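Local coordinates for protein Sodium/sialic acid symporter SiaT (Proteus mirabilis, PDB 5NV9) that uses the sodium gradient across the bacterial inner membrane to drive uptake of the sialic acid N-acetylneuraminic acid, at residues Phe39-Ala50 against Val258-Ser266; His132-Thr143 against Ala340-Ile351. All blocks are in the same frame, centred on the assembly; numbering follows the deposited sequence.

Contact 1 (Phe39-Ala50 against Val258-Ser266); sequences FRGGGRVPGWAA and VQRYIVTDS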
# COMPACT_ATOMS: atom_id res chain seq x y z
N PHE A 39 -17.00 -0.60 -8.74
CA PHE A 39 -15.62 -0.14 -8.92
C PHE A 39 -15.47 1.39 -8.86
O PHE A 39 -14.39 1.87 -8.51
CB PHE A 39 -15.03 -0.68 -10.23
CG PHE A 39 -14.95 -2.20 -10.32
CD1 PHE A 39 -14.30 -2.93 -9.36
CD2 PHE A 39 -15.54 -2.87 -11.37
CE1 PHE A 39 -14.22 -4.28 -9.44
CE2 PHE A 39 -15.47 -4.25 -11.48
CZ PHE A 39 -14.78 -4.97 -10.52
N ARG A 40 -16.52 2.13 -9.25
CA ARG A 40 -16.45 3.59 -9.33
C ARG A 40 -17.32 4.24 -8.25
O ARG A 40 -17.21 5.44 -8.00
CB ARG A 40 -16.80 4.10 -10.73
CG ARG A 40 -15.83 3.54 -11.81
CD ARG A 40 -16.12 3.97 -13.29
NE ARG A 40 -16.62 5.32 -13.34
CZ ARG A 40 -15.94 6.42 -13.61
NH1 ARG A 40 -14.68 6.40 -13.98
NH2 ARG A 40 -16.57 7.57 -13.56
N GLY A 41 -18.17 3.47 -7.57
CA GLY A 41 -18.96 4.02 -6.47
C GLY A 41 -20.06 5.01 -6.90
O GLY A 41 -20.57 5.76 -6.07
N GLY A 42 -20.44 4.99 -8.18
CA GLY A 42 -21.41 5.91 -8.75
C GLY A 42 -21.14 7.39 -8.54
O GLY A 42 -22.04 8.19 -8.56
N GLY A 43 -19.90 7.80 -8.33
CA GLY A 43 -19.63 9.21 -7.96
C GLY A 43 -20.18 9.66 -6.62
O GLY A 43 -20.26 10.86 -6.41
N ARG A 44 -20.53 8.74 -5.70
CA ARG A 44 -21.13 9.08 -4.37
C ARG A 44 -20.13 9.29 -3.19
O ARG A 44 -20.54 9.53 -2.06
CB ARG A 44 -22.14 8.02 -3.93
CG ARG A 44 -23.43 7.99 -4.71
CD ARG A 44 -24.30 6.82 -4.29
NE ARG A 44 -23.71 5.52 -4.63
CZ ARG A 44 -23.89 4.88 -5.78
NH1 ARG A 44 -24.67 5.39 -6.75
NH2 ARG A 44 -23.30 3.70 -5.97
N VAL A 45 -18.82 9.21 -3.43
CA VAL A 45 -17.87 9.33 -2.34
C VAL A 45 -17.41 10.76 -2.21
O VAL A 45 -16.98 11.38 -3.15
CB VAL A 45 -16.73 8.37 -2.59
CG1 VAL A 45 -15.70 8.44 -1.47
CG2 VAL A 45 -17.33 6.97 -2.72
N PRO A 46 -17.52 11.33 -1.02
CA PRO A 46 -16.83 12.65 -0.94
C PRO A 46 -15.33 12.56 -0.87
O PRO A 46 -14.76 11.49 -0.48
CB PRO A 46 -17.29 13.22 0.42
CG PRO A 46 -17.75 12.05 1.20
CD PRO A 46 -18.18 10.96 0.23
N GLY A 47 -14.70 13.71 -1.14
CA GLY A 47 -13.27 13.83 -1.18
C GLY A 47 -12.59 13.43 0.10
O GLY A 47 -11.64 12.66 0.07
N TRP A 48 -13.04 13.97 1.22
CA TRP A 48 -12.40 13.65 2.49
C TRP A 48 -12.38 12.15 2.71
O TRP A 48 -11.39 11.63 3.15
CB TRP A 48 -13.04 14.37 3.65
CG TRP A 48 -14.42 13.85 4.11
CD1 TRP A 48 -15.64 14.33 3.74
CD2 TRP A 48 -14.65 12.82 5.06
NE1 TRP A 48 -16.65 13.60 4.37
CE2 TRP A 48 -16.06 12.68 5.21
CE3 TRP A 48 -13.80 11.99 5.82
CZ2 TRP A 48 -16.65 11.72 6.06
CZ3 TRP A 48 -14.40 11.03 6.68
CH2 TRP A 48 -15.81 10.91 6.77
N ALA A 49 -13.49 11.45 2.44
CA ALA A 49 -13.54 9.98 2.65
C ALA A 49 -12.58 9.18 1.72
O ALA A 49 -11.85 8.18 2.14
CB ALA A 49 -14.97 9.50 2.45
N ALA A 50 -12.58 9.57 0.46
CA ALA A 50 -11.62 8.98 -0.52
C ALA A 50 -10.17 9.24 -0.09
O ALA A 50 -9.32 8.38 -0.24
CB ALA A 50 -11.89 9.48 -1.91
N VAL A 258 -5.08 4.96 -7.57
CA VAL A 258 -5.61 5.67 -8.71
C VAL A 258 -7.11 5.55 -8.79
O VAL A 258 -7.82 6.48 -9.14
CB VAL A 258 -4.97 5.20 -10.07
CG1 VAL A 258 -5.66 5.88 -11.22
CG2 VAL A 258 -3.51 5.56 -10.15
N GLN A 259 -7.62 4.39 -8.44
CA GLN A 259 -9.08 4.21 -8.31
C GLN A 259 -9.79 5.24 -7.43
O GLN A 259 -10.94 5.63 -7.71
CB GLN A 259 -9.36 2.81 -7.76
CG GLN A 259 -10.56 2.13 -8.37
CD GLN A 259 -10.82 0.81 -7.70
OE1 GLN A 259 -9.86 0.15 -7.27
NE2 GLN A 259 -12.12 0.41 -7.56
N ARG A 260 -9.14 5.70 -6.36
CA ARG A 260 -9.75 6.73 -5.50
C ARG A 260 -9.85 8.10 -6.16
O ARG A 260 -10.59 8.93 -5.68
CB ARG A 260 -9.01 6.89 -4.18
CG ARG A 260 -9.44 5.93 -3.10
CD ARG A 260 -8.78 4.59 -3.21
NE ARG A 260 -9.36 3.64 -2.25
CZ ARG A 260 -9.51 2.33 -2.47
NH1 ARG A 260 -9.11 1.79 -3.60
NH2 ARG A 260 -10.10 1.59 -1.56
N TYR A 261 -9.11 8.34 -7.25
CA TYR A 261 -9.19 9.61 -7.95
C TYR A 261 -10.47 9.78 -8.77
O TYR A 261 -10.80 10.91 -9.14
CB TYR A 261 -7.97 9.80 -8.88
CG TYR A 261 -6.58 9.71 -8.19
CD1 TYR A 261 -6.39 9.93 -6.81
CD2 TYR A 261 -5.45 9.41 -8.95
CE1 TYR A 261 -5.10 9.85 -6.23
CE2 TYR A 261 -4.17 9.37 -8.39
CZ TYR A 261 -3.98 9.56 -7.04
OH TYR A 261 -2.66 9.47 -6.59
N ILE A 262 -11.15 8.68 -9.09
CA ILE A 262 -12.32 8.70 -9.97
C ILE A 262 -13.66 8.43 -9.23
O ILE A 262 -14.73 8.43 -9.84
CB ILE A 262 -12.09 7.75 -11.18
CG1 ILE A 262 -11.77 6.31 -10.78
CG2 ILE A 262 -10.85 8.20 -11.95
CD1 ILE A 262 -12.97 5.43 -10.66
N VAL A 263 -13.60 8.17 -7.92
CA VAL A 263 -14.85 7.94 -7.17
C VAL A 263 -15.56 9.20 -6.73
O VAL A 263 -16.74 9.14 -6.29
CB VAL A 263 -14.62 7.04 -5.93
CG1 VAL A 263 -14.15 5.67 -6.33
CG2 VAL A 263 -13.67 7.65 -4.93
N THR A 264 -14.85 10.33 -6.75
CA THR A 264 -15.38 11.65 -6.44
C THR A 264 -16.10 12.26 -7.64
O THR A 264 -15.72 12.04 -8.80
CB THR A 264 -14.24 12.57 -6.06
OG1 THR A 264 -13.11 12.32 -6.94
CG2 THR A 264 -13.82 12.27 -4.69
N ASP A 265 -17.04 13.15 -7.36
CA ASP A 265 -17.93 13.60 -8.41
C ASP A 265 -17.42 14.84 -9.15
O ASP A 265 -17.90 15.15 -10.21
CB ASP A 265 -19.32 13.86 -7.86
CG ASP A 265 -20.37 13.68 -8.88
OD1 ASP A 265 -20.52 12.55 -9.37
OD2 ASP A 265 -21.06 14.66 -9.20
N SER A 266 -16.45 15.53 -8.59
CA SER A 266 -15.92 16.71 -9.24
C SER A 266 -14.45 16.80 -8.97
O SER A 266 -13.90 16.03 -8.15
CB SER A 266 -16.62 17.93 -8.64
OG SER A 266 -16.29 18.05 -7.25
O HOH W 1 -17.89 13.35 -4.71

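Contact 2 (His132-Thr143 against Ala340-Ile351); sequences HIGRVAIITYLT and AQSSISSSLNSI. With NA (sodium ion), chain C; NA (sodium ion), chain B; SLB (N-acetyl-beta-neuraminic acid), chain D.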
# COMPACT_ATOMS: atom_id res chain seq x y z
N HIS A 132 -0.13 -7.38 -6.48
CA HIS A 132 -1.09 -7.26 -5.39
C HIS A 132 -1.59 -8.56 -4.78
O HIS A 132 -1.93 -8.58 -3.57
CB HIS A 132 -2.21 -6.29 -5.76
CG HIS A 132 -1.75 -4.89 -5.61
ND1 HIS A 132 -2.14 -4.10 -4.56
CD2 HIS A 132 -0.77 -4.22 -6.25
CE1 HIS A 132 -1.50 -2.96 -4.61
NE2 HIS A 132 -0.67 -3.00 -5.64
N ILE A 133 -1.63 -9.62 -5.57
CA ILE A 133 -1.76 -10.94 -4.97
C ILE A 133 -0.65 -11.22 -3.94
O ILE A 133 -0.94 -11.71 -2.82
CB ILE A 133 -1.79 -12.02 -6.02
CG1 ILE A 133 -3.03 -11.85 -6.90
CG2 ILE A 133 -1.77 -13.41 -5.36
CD1 ILE A 133 -4.27 -12.47 -6.31
N GLY A 134 0.60 -10.90 -4.29
CA GLY A 134 1.68 -10.92 -3.34
C GLY A 134 1.54 -9.96 -2.14
O GLY A 134 1.84 -10.34 -1.01
N ARG A 135 1.12 -8.72 -2.38
CA ARG A 135 1.07 -7.75 -1.31
C ARG A 135 0.07 -8.20 -0.21
O ARG A 135 0.38 -8.05 1.00
CB ARG A 135 0.77 -6.33 -1.85
CG ARG A 135 0.49 -5.25 -0.81
CD ARG A 135 0.21 -3.94 -1.50
NE ARG A 135 -0.42 -2.92 -0.67
CZ ARG A 135 0.20 -2.26 0.29
NH1 ARG A 135 1.50 -2.49 0.53
NH2 ARG A 135 -0.50 -1.36 1.03
N VAL A 136 -1.08 -8.73 -0.63
CA VAL A 136 -2.08 -9.25 0.27
C VAL A 136 -1.49 -10.41 1.12
O VAL A 136 -1.70 -10.45 2.40
CB VAL A 136 -3.31 -9.77 -0.48
CG1 VAL A 136 -4.24 -10.54 0.45
CG2 VAL A 136 -4.07 -8.64 -1.12
N ALA A 137 -0.80 -11.35 0.46
CA ALA A 137 -0.20 -12.53 1.15
C ALA A 137 0.84 -12.09 2.18
O ALA A 137 0.81 -12.52 3.32
CB ALA A 137 0.40 -13.51 0.16
N ILE A 138 1.64 -11.12 1.79
CA ILE A 138 2.66 -10.56 2.65
C ILE A 138 2.07 -9.82 3.84
O ILE A 138 2.57 -9.97 4.96
CB ILE A 138 3.66 -9.71 1.86
CG1 ILE A 138 4.50 -10.66 0.97
CG2 ILE A 138 4.62 -8.99 2.79
CD1 ILE A 138 5.56 -10.02 0.09
N ILE A 139 1.02 -9.03 3.58
CA ILE A 139 0.42 -8.20 4.61
C ILE A 139 -0.16 -9.17 5.67
O ILE A 139 -0.08 -8.92 6.85
CB ILE A 139 -0.67 -7.27 4.08
CG1 ILE A 139 -0.03 -6.03 3.45
CG2 ILE A 139 -1.57 -6.81 5.21
CD1 ILE A 139 -1.01 -5.19 2.64
N THR A 140 -0.81 -10.22 5.20
CA THR A 140 -1.45 -11.21 6.05
C THR A 140 -0.42 -12.02 6.88
O THR A 140 -0.58 -12.21 8.08
CB THR A 140 -2.35 -12.06 5.16
OG1 THR A 140 -3.28 -11.20 4.52
CG2 THR A 140 -3.04 -13.12 5.94
N TYR A 141 0.63 -12.45 6.22
CA TYR A 141 1.78 -13.11 6.83
C TYR A 141 2.42 -12.31 7.95
O TYR A 141 2.57 -12.88 9.03
CB TYR A 141 2.82 -13.48 5.75
CG TYR A 141 4.06 -14.16 6.31
CD1 TYR A 141 3.98 -15.39 6.92
CD2 TYR A 141 5.30 -13.56 6.21
CE1 TYR A 141 5.11 -16.02 7.44
CE2 TYR A 141 6.44 -14.18 6.71
CZ TYR A 141 6.33 -15.41 7.32
OH TYR A 141 7.44 -16.05 7.83
N LEU A 142 2.78 -11.03 7.71
CA LEU A 142 3.36 -10.19 8.75
C LEU A 142 2.43 -9.99 9.96
O LEU A 142 2.88 -10.02 11.07
CB LEU A 142 3.69 -8.79 8.26
CG LEU A 142 4.63 -8.56 7.12
CD1 LEU A 142 4.89 -7.05 7.09
CD2 LEU A 142 5.90 -9.36 7.28
N THR A 143 1.13 -9.79 9.71
CA THR A 143 0.17 -9.58 10.76
C THR A 143 0.13 -10.81 11.66
O THR A 143 0.12 -10.69 12.89
CB THR A 143 -1.23 -9.27 10.14
OG1 THR A 143 -1.09 -8.23 9.16
CG2 THR A 143 -2.28 -8.87 11.14
N ALA A 340 -3.96 -3.77 8.36
CA ALA A 340 -3.89 -4.89 7.43
C ALA A 340 -5.10 -4.94 6.47
O ALA A 340 -4.93 -4.95 5.23
CB ALA A 340 -3.80 -6.13 8.24
N GLN A 341 -6.31 -4.94 7.03
CA GLN A 341 -7.55 -5.07 6.29
C GLN A 341 -7.91 -3.93 5.35
O GLN A 341 -8.45 -4.17 4.31
CB GLN A 341 -8.69 -5.34 7.26
CG GLN A 341 -8.55 -6.71 7.91
CD GLN A 341 -9.61 -7.02 8.95
OE1 GLN A 341 -9.99 -6.16 9.75
NE2 GLN A 341 -10.09 -8.29 8.96
N SER A 342 -7.62 -2.69 5.71
CA SER A 342 -7.85 -1.64 4.83
C SER A 342 -6.96 -1.77 3.55
O SER A 342 -7.30 -1.28 2.52
CB SER A 342 -7.57 -0.30 5.52
OG SER A 342 -6.29 -0.32 6.15
N SER A 343 -5.81 -2.39 3.67
CA SER A 343 -4.90 -2.58 2.50
C SER A 343 -5.32 -3.80 1.69
O SER A 343 -5.37 -3.75 0.44
CB SER A 343 -3.44 -2.70 3.01
OG SER A 343 -3.01 -1.42 3.52
N ILE A 344 -5.67 -4.88 2.41
CA ILE A 344 -6.17 -6.09 1.77
C ILE A 344 -7.49 -5.85 0.96
O ILE A 344 -7.63 -6.30 -0.23
CB ILE A 344 -6.39 -7.22 2.76
CG1 ILE A 344 -5.06 -7.68 3.33
CG2 ILE A 344 -7.12 -8.40 2.11
CD1 ILE A 344 -5.25 -8.60 4.51
N SER A 345 -8.41 -5.09 1.54
CA SER A 345 -9.68 -4.91 0.89
C SER A 345 -9.49 -4.10 -0.41
O SER A 345 -10.08 -4.42 -1.45
CB SER A 345 -10.61 -4.20 1.82
OG SER A 345 -10.16 -2.86 2.02
N SER A 346 -8.67 -3.04 -0.35
CA SER A 346 -8.41 -2.22 -1.50
C SER A 346 -7.68 -2.95 -2.62
O SER A 346 -7.93 -2.67 -3.79
CB SER A 346 -7.54 -0.98 -1.17
OG SER A 346 -8.21 -0.13 -0.29
N SER A 347 -6.74 -3.82 -2.24
CA SER A 347 -5.98 -4.59 -3.19
C SER A 347 -6.91 -5.62 -3.88
O SER A 347 -6.82 -5.81 -5.11
CB SER A 347 -4.80 -5.34 -2.52
OG SER A 347 -3.65 -4.52 -2.27
N LEU A 348 -7.81 -6.26 -3.13
CA LEU A 348 -8.78 -7.23 -3.76
C LEU A 348 -9.76 -6.56 -4.74
O LEU A 348 -9.95 -7.03 -5.90
CB LEU A 348 -9.58 -7.99 -2.73
CG LEU A 348 -8.84 -8.99 -1.81
CD1 LEU A 348 -9.83 -9.56 -0.77
CD2 LEU A 348 -8.16 -10.10 -2.54
N ASN A 349 -10.35 -5.47 -4.32
CA ASN A 349 -11.21 -4.72 -5.22
C ASN A 349 -10.48 -4.20 -6.48
O ASN A 349 -11.04 -4.25 -7.58
CB ASN A 349 -11.90 -3.59 -4.51
CG ASN A 349 -12.88 -2.86 -5.41
OD1 ASN A 349 -12.49 -1.90 -6.05
ND2 ASN A 349 -14.16 -3.23 -5.40
N SER A 350 -9.26 -3.71 -6.32
CA SER A 350 -8.50 -3.19 -7.47
C SER A 350 -8.11 -4.26 -8.37
O SER A 350 -8.04 -4.03 -9.58
CB SER A 350 -7.29 -2.41 -7.02
OG SER A 350 -7.76 -1.25 -6.35
N ILE A 351 -7.72 -5.41 -7.81
CA ILE A 351 -7.44 -6.60 -8.63
C ILE A 351 -8.62 -6.95 -9.48
O ILE A 351 -8.50 -7.11 -10.71
CB ILE A 351 -7.01 -7.80 -7.83
CG1 ILE A 351 -5.61 -7.62 -7.32
CG2 ILE A 351 -7.04 -9.08 -8.69
CD1 ILE A 351 -5.27 -8.48 -6.11
NA NA C . -9.33 -0.55 1.58
NA NA B . -4.03 -0.40 5.41
C1 SLB D . 2.80 -0.01 3.70
C2 SLB D . 3.45 1.03 2.82
C3 SLB D . 4.91 0.67 2.64
C4 SLB D . 5.71 1.79 1.93
C5 SLB D . 5.55 3.02 2.82
C6 SLB D . 4.06 3.37 2.99
C7 SLB D . 3.77 4.58 3.88
C8 SLB D . 2.29 4.84 4.01
C9 SLB D . 2.02 6.15 4.76
C10 SLB D . 7.25 4.81 2.90
C11 SLB D . 7.60 6.15 2.30
N5 SLB D . 6.26 4.18 2.25
O1A SLB D . 2.74 0.22 4.95
O1B SLB D . 2.37 -1.09 3.14
O2 SLB D . 2.79 1.12 1.53
O4 SLB D . 7.13 1.43 1.82
O6 SLB D . 3.36 2.26 3.56
O7 SLB D . 4.27 4.37 5.20
O8 SLB D . 1.69 4.89 2.72
O9 SLB D . 2.49 7.31 4.03
O10 SLB D . 7.79 4.38 3.93
O HOH W 2 -3.20 -2.00 -0.88

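Contact 1 (Phe39-Ala50 against Val258-Ser266)
Gly43 and Asp265 bring the two backbones to 4.7 Å between CA atoms, and Ala50 and Arg260 draw them together again at 5.8 Å. Residues 39-50 leave helix 35-40 through Gly41, Gly42 and Gly43, all of positive phi, and enter helix 47-58 after Pro46. The direct hydrogen bond across the contact runs from Gln259 NE2 to Phe39 O, at 2.9 Å. It is nearly straight, at 172°, and lies in the plane of both the carbonyl and the donating amide, on a lone pair of Phe39 O. Asn349 and Ser350 probably take the other bonds of this amide, which should fix its rotation.

Val263 fills the middle. Its CG1 rests on Arg40 O, 3.5 Å away. Its CG2 stands between backbone N and carbonyl carbon (chi1 of CG1 -63°) and meets both Val45 CB and, at 4.0 Å, Ala50 CB. Ile262 crosses Arg40 at about a right angle, with CD1 3.6 Å from Arg40 CG. The guanidinium of Arg40 bonds to Asp36 and Ile105. Thr264 turns its methyl CG2 to Val45 O and Gly47 CA. A water bridges Val45 O and Asp265 N.

The contact joins the end of helix 35-40, the glycine turn and the start of helix 47-58 to the loop before helix 267-301, on the cytoplasmic side. The nearest atom of the Arg260 side chain lies about 4 Å from a bound sodium. Helix 328-361 borders the Phe39 ring. Helix 267-301 touches Ala50 and Thr264, while Arg260 reaches Ser53 and packs on helix 155-203.

Contact 2 (His132-Thr143 against Ala340-Ile351)
The His132 ring has Ser347 OG at its edge, in a 2.8 Å hydrogen bond between His132 ND1 and Ser347 OG in which either could be the donor. The Arg135 guanidinium has Ile139 CD1 over the centre of one face, 3.9 Å above the plane. At its edge lie a water and the sialic acid carboxylate, whose O1B takes a hydrogen bond from Arg135 NH1 (3.1 Å, 161°). The chain reaches there extended, with CG anti to the backbone N (chi1 172°). The water accepts from Arg135 NE and also bonds Ser347 OG.

Apolar packing continues along the antiparallel helices, whose axes approach to 9.5 Å. Val136 and Ile344 cross at about a right angle. Ile139 CD1 presses tightly on Ser343 CB at 3.5 Å, and Ile351 CD1 sits against His132 CB. Thr140 OG1 donates to Val136 O and touches Ile344 CD1.

Ser342 OG and Ser343 OG bind one sodium, with Ala56, Leu59 and Ala339. Ser342 O, Ser345 OG and Ser346 OG bind the other, with Asp182. The first is the Na2 site, conserved in the sodium:solute symporters, whose Ser343 lies beside Arg135; the second is the new Na3 site of this outward-open LeuT fold.

From the N terminus the chain passes 39-50 first, then 132-143, then 258-266 and last 340-351. The two contacts therefore cross rather than nest. Contact 1 closes a loop of 207 intervening residues and contact 2 one of 196. Contact 1 joins cytoplasmic turns and the start of helix 47-58, while contact 2 pairs helices 118-151 and 328-361, centred about 8 Å from the centre of the chain. The contact centres are 21 Å apart, yet they touch. The amide of Gln259 and the ring of Phe39 reach helix 328-361, and Arg260 lies against sodium-binding Ser346. Helix 328-361 thus runs from the sodium sites to the cytoplasmic turns and ties both contacts together.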